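Local coordinates for protein transmembrane oligosaccharyl transferase, putative (Archaeoglobus fulgidus, PDB 3VGP) that is the C-terminal globular domain of a putative membrane oligosaccharyl transferase and belongs to the AglB core family, at residues 105-108 and 109-112; 117-121 and 122-126. The protein carries 1 engineered substitution. One frame throughout, in Å; residues are numbered along the deposited sequence.

Contact 1 of 2, residues 105-108 and 109-112; sequences FPAI and MRIA
A Met-aromatic contact joins Phe105 and Met109, one turn apart in the short helix 105-111. Met109 is a selenomethionine, with SE in place of sulfur. Its CG lies over one face of the Phe105 ring, 3.9 Å from the ring centroid and 28° off the ring normal, a CH-pi contact. SE sits farther out and obliquely to the ring. With CG anti to the backbone N (chi1 -170°), the Phe105 ring lies beside Met109, and its CE1 makes the nearest approach, 3.4 Å from Met109 SE. Met109 bends at chi3 (72°), and its CE lies farther from the Phe105 ring than CG and SE do.

The backbone beneath is regular. Met109 N donates to Phe105 O at 2.8 Å. Arg110 N, Ile111 N and Ala112 N follow in the same i to i+4 pattern, donating to Pro106 O, Ala107 O and Ile108 O. On another side of the helix the Arg110 chain runs extended from CG to NE, and its guanidinium then turns NH1 back over Pro106. Arg110 CG passes 3.2 Å from Pro106 O, and NH1 lies 3.9 Å from Pro106 CB. The guanidinium has its main partner elsewhere, since NH2 forms a salt bridge with Asp117.

Phe105 and Met109 face helix 121-129, where both touch Ile124 and Phe127, and the Phe105 ring meets Phe128 edge-to-face. Ile108, Ile111 and Ala112 pack instead on Ala66 of helix 58-69. The short helix thus stands between these two helices.

Contact 2 of 2, residues 117-121 and 122-126; sequences DLMTE and GEILN
Thr120 and Glu123 bond to each other in both directions at the start of helix 121-129. Thr120 is the N-cap. Its OG1 lies between its own backbone N and carbonyl carbon (chi1 64°) and accepts from Glu123 N at 3.1 Å. In return, Thr120 N donates to Glu123 OE1 at 2.6 Å, a short and fairly straight bond. The donor meets OE1 on the anti side, 17° out of the carboxylate plane. Glu123 reaches back because CG is anti to the carbonyl carbon (chi1 -61°) and the chain is extended beyond CG. Its side chain crosses that of Thr120 at a slant, and Glu123 CG comes 3.0 Å from Thr120 OG1. OE1 of Glu123 also comes 3.1 Å from CA of Met119, the residue before the N-cap.

Met119, a selenomethionine, lies alongside the first turn. Its CB touches Ile124 CG1 at 3.9 Å. Its bent end brings CE within 3.4 Å of Glu123 O. Ile124 CG1 also rests on Thr120 O, the carbonyl that accepts from Ile124 N at 3.0 Å. A hydrogen bond from Leu125 N to Glu121 O continues the helix.

Ile124 also touches Met97 and Val116 in loops. The paired side-chain bonds of Thr120 and Glu123 satisfy two backbone N-H groups and define a capping box, a common motif at helix N-termini.

Overall arrangement
Contact 1 (105-112) comes first along the chain, and contact 2 (117-126) follows after four intervening residues. Their centres are about 12 Å apart, on the same side of the chain's centre. Contact 1 is largely the helix 105-111. Contact 2 takes in the end of the connection and the start of helix 121-129. The two touch: Met109 CE meets Met119 SE at 3.6 Å, and a salt bridge is the polar tie between them. Contact 1 is partly buried, its centre about 13 Å from the centre of the chain. Contact 2 is at the surface, about 21 Å out. Together they are two successive helices joined by a loop, packed against each other.

Contact 1 of 2, residues 105-108 and 109-112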
loop_
_atom_site.group_PDB
_atom_site.type_symbol
_atom_site.label_atom_id
_atom_site.label_comp_id
_atom_site.label_asym_id
_atom_site.label_seq_id
_atom_site.Cartn_x
_atom_site.Cartn_y
_atom_site.Cartn_z
ATOM N N PHE A 105 -9.792 5.673 3.218
ATOM C CA PHE A 105 -8.754 6.563 3.728
ATOM C C PHE A 105 -8.991 6.959 5.188
ATOM O O PHE A 105 -8.043 7.058 5.964
ATOM C CB PHE A 105 -8.608 7.806 2.847
ATOM C CG PHE A 105 -7.400 8.634 3.186
ATOM C CD1 PHE A 105 -7.540 9.884 3.778
ATOM C CD2 PHE A 105 -6.117 8.133 2.972
ATOM C CE1 PHE A 105 -6.421 10.623 4.156
ATOM C CE2 PHE A 105 -4.991 8.866 3.351
ATOM C CZ PHE A 105 -5.149 10.114 3.945
ATOM N N PRO A 106 -10.252 7.194 5.585
ATOM C CA PRO A 106 -10.439 7.556 6.994
ATOM C C PRO A 106 -9.979 6.412 7.906
ATOM O O PRO A 106 -9.402 6.648 8.964
ATOM C CB PRO A 106 -11.942 7.811 7.082
ATOM C CG PRO A 106 -12.243 8.397 5.723
ATOM C CD PRO A 106 -11.481 7.449 4.810
ATOM N N ALA A 107 -10.234 5.173 7.487
ATOM C CA ALA A 107 -9.831 4.006 8.264
ATOM C C ALA A 107 -8.312 3.960 8.334
ATOM O O ALA A 107 -7.736 3.673 9.379
ATOM C CB ALA A 107 -10.370 2.723 7.619
ATOM N N ILE A 108 -7.666 4.243 7.208
ATOM C CA ILE A 108 -6.210 4.253 7.155
ATOM C C ILE A 108 -5.681 5.303 8.131
ATOM O O ILE A 108 -4.751 5.041 8.894
ATOM C CB ILE A 108 -5.713 4.563 5.719
ATOM C CG1 ILE A 108 -5.971 3.353 4.815
ATOM C CG2 ILE A 108 -4.241 4.921 5.735
ATOM C CD1 ILE A 108 -5.674 3.595 3.333
HETATM N N MSE A 109 -6.284 6.488 8.115
HETATM C CA MSE A 109 -5.873 7.554 9.019
HETATM C C MSE A 109 -6.001 7.124 10.480
HETATM O O MSE A 109 -5.104 7.386 11.283
HETATM C CB MSE A 109 -6.707 8.813 8.777
HETATM C CG MSE A 109 -6.361 9.546 7.495
HETATM SE SE MSE A 109 -7.211 11.276 7.423
HETATM C CE MSE A 109 -6.133 12.157 8.762
ATOM N N ARG A 110 -7.103 6.463 10.825
ATOM C CA ARG A 110 -7.311 6.005 12.199
ATOM C C ARG A 110 -6.219 5.037 12.638
ATOM O O ARG A 110 -5.672 5.165 13.735
ATOM C CB ARG A 110 -8.674 5.319 12.356
ATOM C CG ARG A 110 -9.866 6.226 12.113
ATOM C CD ARG A 110 -11.142 5.645 12.701
ATOM N NE ARG A 110 -12.312 6.416 12.297
ATOM C CZ ARG A 110 -12.896 6.309 11.109
ATOM N NH1 ARG A 110 -12.422 5.456 10.210
ATOM N NH2 ARG A 110 -13.950 7.059 10.813
ATOM N N ILE A 111 -5.911 4.065 11.785
ATOM C CA ILE A 111 -4.882 3.076 12.094
ATOM C C ILE A 111 -3.518 3.745 12.248
ATOM O O ILE A 111 -2.681 3.295 13.037
ATOM C CB ILE A 111 -4.808 1.992 10.995
ATOM C CG1 ILE A 111 -6.116 1.197 10.968
ATOM C CG2 ILE A 111 -3.625 1.067 11.242
ATOM C CD1 ILE A 111 -6.434 0.482 12.266
ATOM N N ALA A 112 -3.300 4.825 11.502
ATOM C CA ALA A 112 -2.042 5.560 11.574
ATOM C C ALA A 112 -1.986 6.406 12.844
ATOM O O ALA A 112 -0.955 7.011 13.146
ATOM C CB ALA A 112 -1.878 6.453 10.349
#

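Contact 2 of 2, residues 117-121 and 122-126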
loop_
_atom_site.group_PDB
_atom_site.type_symbol
_atom_site.label_atom_id
_atom_site.label_comp_id
_atom_site.label_asym_id
_atom_site.label_seq_id
_atom_site.Cartn_x
_atom_site.Cartn_y
_atom_site.Cartn_z
ATOM N N ASP A 117 -12.056 11.546 12.987
ATOM C CA ASP A 117 -13.435 11.869 13.331
ATOM C C ASP A 117 -13.629 13.277 13.884
ATOM O O ASP A 117 -14.763 13.749 14.005
ATOM C CB ASP A 117 -13.982 10.827 14.308
ATOM C CG ASP A 117 -14.116 9.455 13.667
ATOM O OD1 ASP A 117 -14.811 9.352 12.633
ATOM O OD2 ASP A 117 -13.526 8.485 14.190
ATOM N N LEU A 118 -12.526 13.941 14.217
ATOM C CA LEU A 118 -12.575 15.311 14.719
ATOM C C LEU A 118 -12.209 16.247 13.577
ATOM O O LEU A 118 -11.927 17.430 13.783
ATOM C CB LEU A 118 -11.589 15.503 15.875
ATOM C CG LEU A 118 -11.854 14.742 17.175
ATOM C CD1 LEU A 118 -10.782 15.110 18.197
ATOM C CD2 LEU A 118 -13.237 15.096 17.710
HETATM N N MSE A 119 -12.204 15.704 12.362
HETATM C CA MSE A 119 -11.874 16.486 11.182
HETATM C C MSE A 119 -13.077 16.606 10.251
HETATM O O MSE A 119 -13.886 15.683 10.144
HETATM C CB MSE A 119 -10.717 15.830 10.430
HETATM C CG MSE A 119 -9.437 15.726 11.231
HETATM SE SE MSE A 119 -8.111 14.703 10.275
HETATM C CE MSE A 119 -7.720 15.967 8.885
ATOM N N THR A 120 -13.190 17.748 9.581
ATOM C CA THR A 120 -14.281 17.969 8.640
ATOM C C THR A 120 -13.892 17.283 7.334
ATOM O O THR A 120 -12.728 16.941 7.133
ATOM C CB THR A 120 -14.495 19.465 8.352
ATOM O OG1 THR A 120 -13.336 19.998 7.698
ATOM C CG2 THR A 120 -14.741 20.230 9.647
ATOM N N GLU A 121 -14.858 17.082 6.447
ATOM C CA GLU A 121 -14.565 16.437 5.173
ATOM C C GLU A 121 -13.495 17.240 4.435
ATOM O O GLU A 121 -12.605 16.672 3.804
ATOM C CB GLU A 121 -15.835 16.335 4.325
ATOM C CG GLU A 121 -15.677 15.483 3.074
ATOM C CD GLU A 121 -16.992 15.258 2.356
ATOM O OE1 GLU A 121 -17.933 14.736 2.994
ATOM O OE2 GLU A 121 -17.088 15.599 1.156
ATOM N N GLY A 122 -13.579 18.563 4.535
ATOM C CA GLY A 122 -12.607 19.423 3.881
ATOM C C GLY A 122 -11.201 19.253 4.428
ATOM O O GLY A 122 -10.225 19.300 3.673
ATOM N N GLU A 123 -11.092 19.060 5.739
ATOM C CA GLU A 123 -9.793 18.875 6.378
ATOM C C GLU A 123 -9.185 17.523 6.001
ATOM O O GLU A 123 -7.972 17.410 5.820
ATOM C CB GLU A 123 -9.933 18.980 7.902
ATOM C CG GLU A 123 -10.448 20.336 8.382
ATOM C CD GLU A 123 -10.700 20.375 9.882
ATOM O OE1 GLU A 123 -11.364 19.454 10.396
ATOM O OE2 GLU A 123 -10.242 21.330 10.545
ATOM N N ILE A 124 -10.027 16.500 5.880
ATOM C CA ILE A 124 -9.552 15.168 5.511
ATOM C C ILE A 124 -9.025 15.190 4.079
ATOM O O ILE A 124 -8.016 14.561 3.769
ATOM C CB ILE A 124 -10.677 14.113 5.603
ATOM C CG1 ILE A 124 -11.182 14.017 7.044
ATOM C CG2 ILE A 124 -10.161 12.755 5.135
ATOM C CD1 ILE A 124 -12.430 13.184 7.195
ATOM N N LEU A 125 -9.721 15.908 3.203
ATOM C CA LEU A 125 -9.302 16.008 1.812
ATOM C C LEU A 125 -7.970 16.737 1.727
ATOM O O LEU A 125 -7.064 16.319 1.008
ATOM C CB LEU A 125 -10.357 16.755 0.985
ATOM C CG LEU A 125 -9.969 17.037 -0.472
ATOM C CD1 LEU A 125 -9.541 15.746 -1.154
ATOM C CD2 LEU A 125 -11.141 17.679 -1.207
ATOM N N ASN A 126 -7.848 17.829 2.475
ATOM C CA ASN A 126 -6.617 18.601 2.478
ATOM C C ASN A 126 -5.460 17.753 3.014
ATOM O O ASN A 126 -4.348 17.800 2.485
ATOM C CB ASN A 126 -6.792 19.864 3.324
ATOM C CG ASN A 126 -5.588 20.772 3.259
ATOM O OD1 ASN A 126 -5.147 21.155 2.175
ATOM N ND2 ASN A 126 -5.046 21.123 4.419
#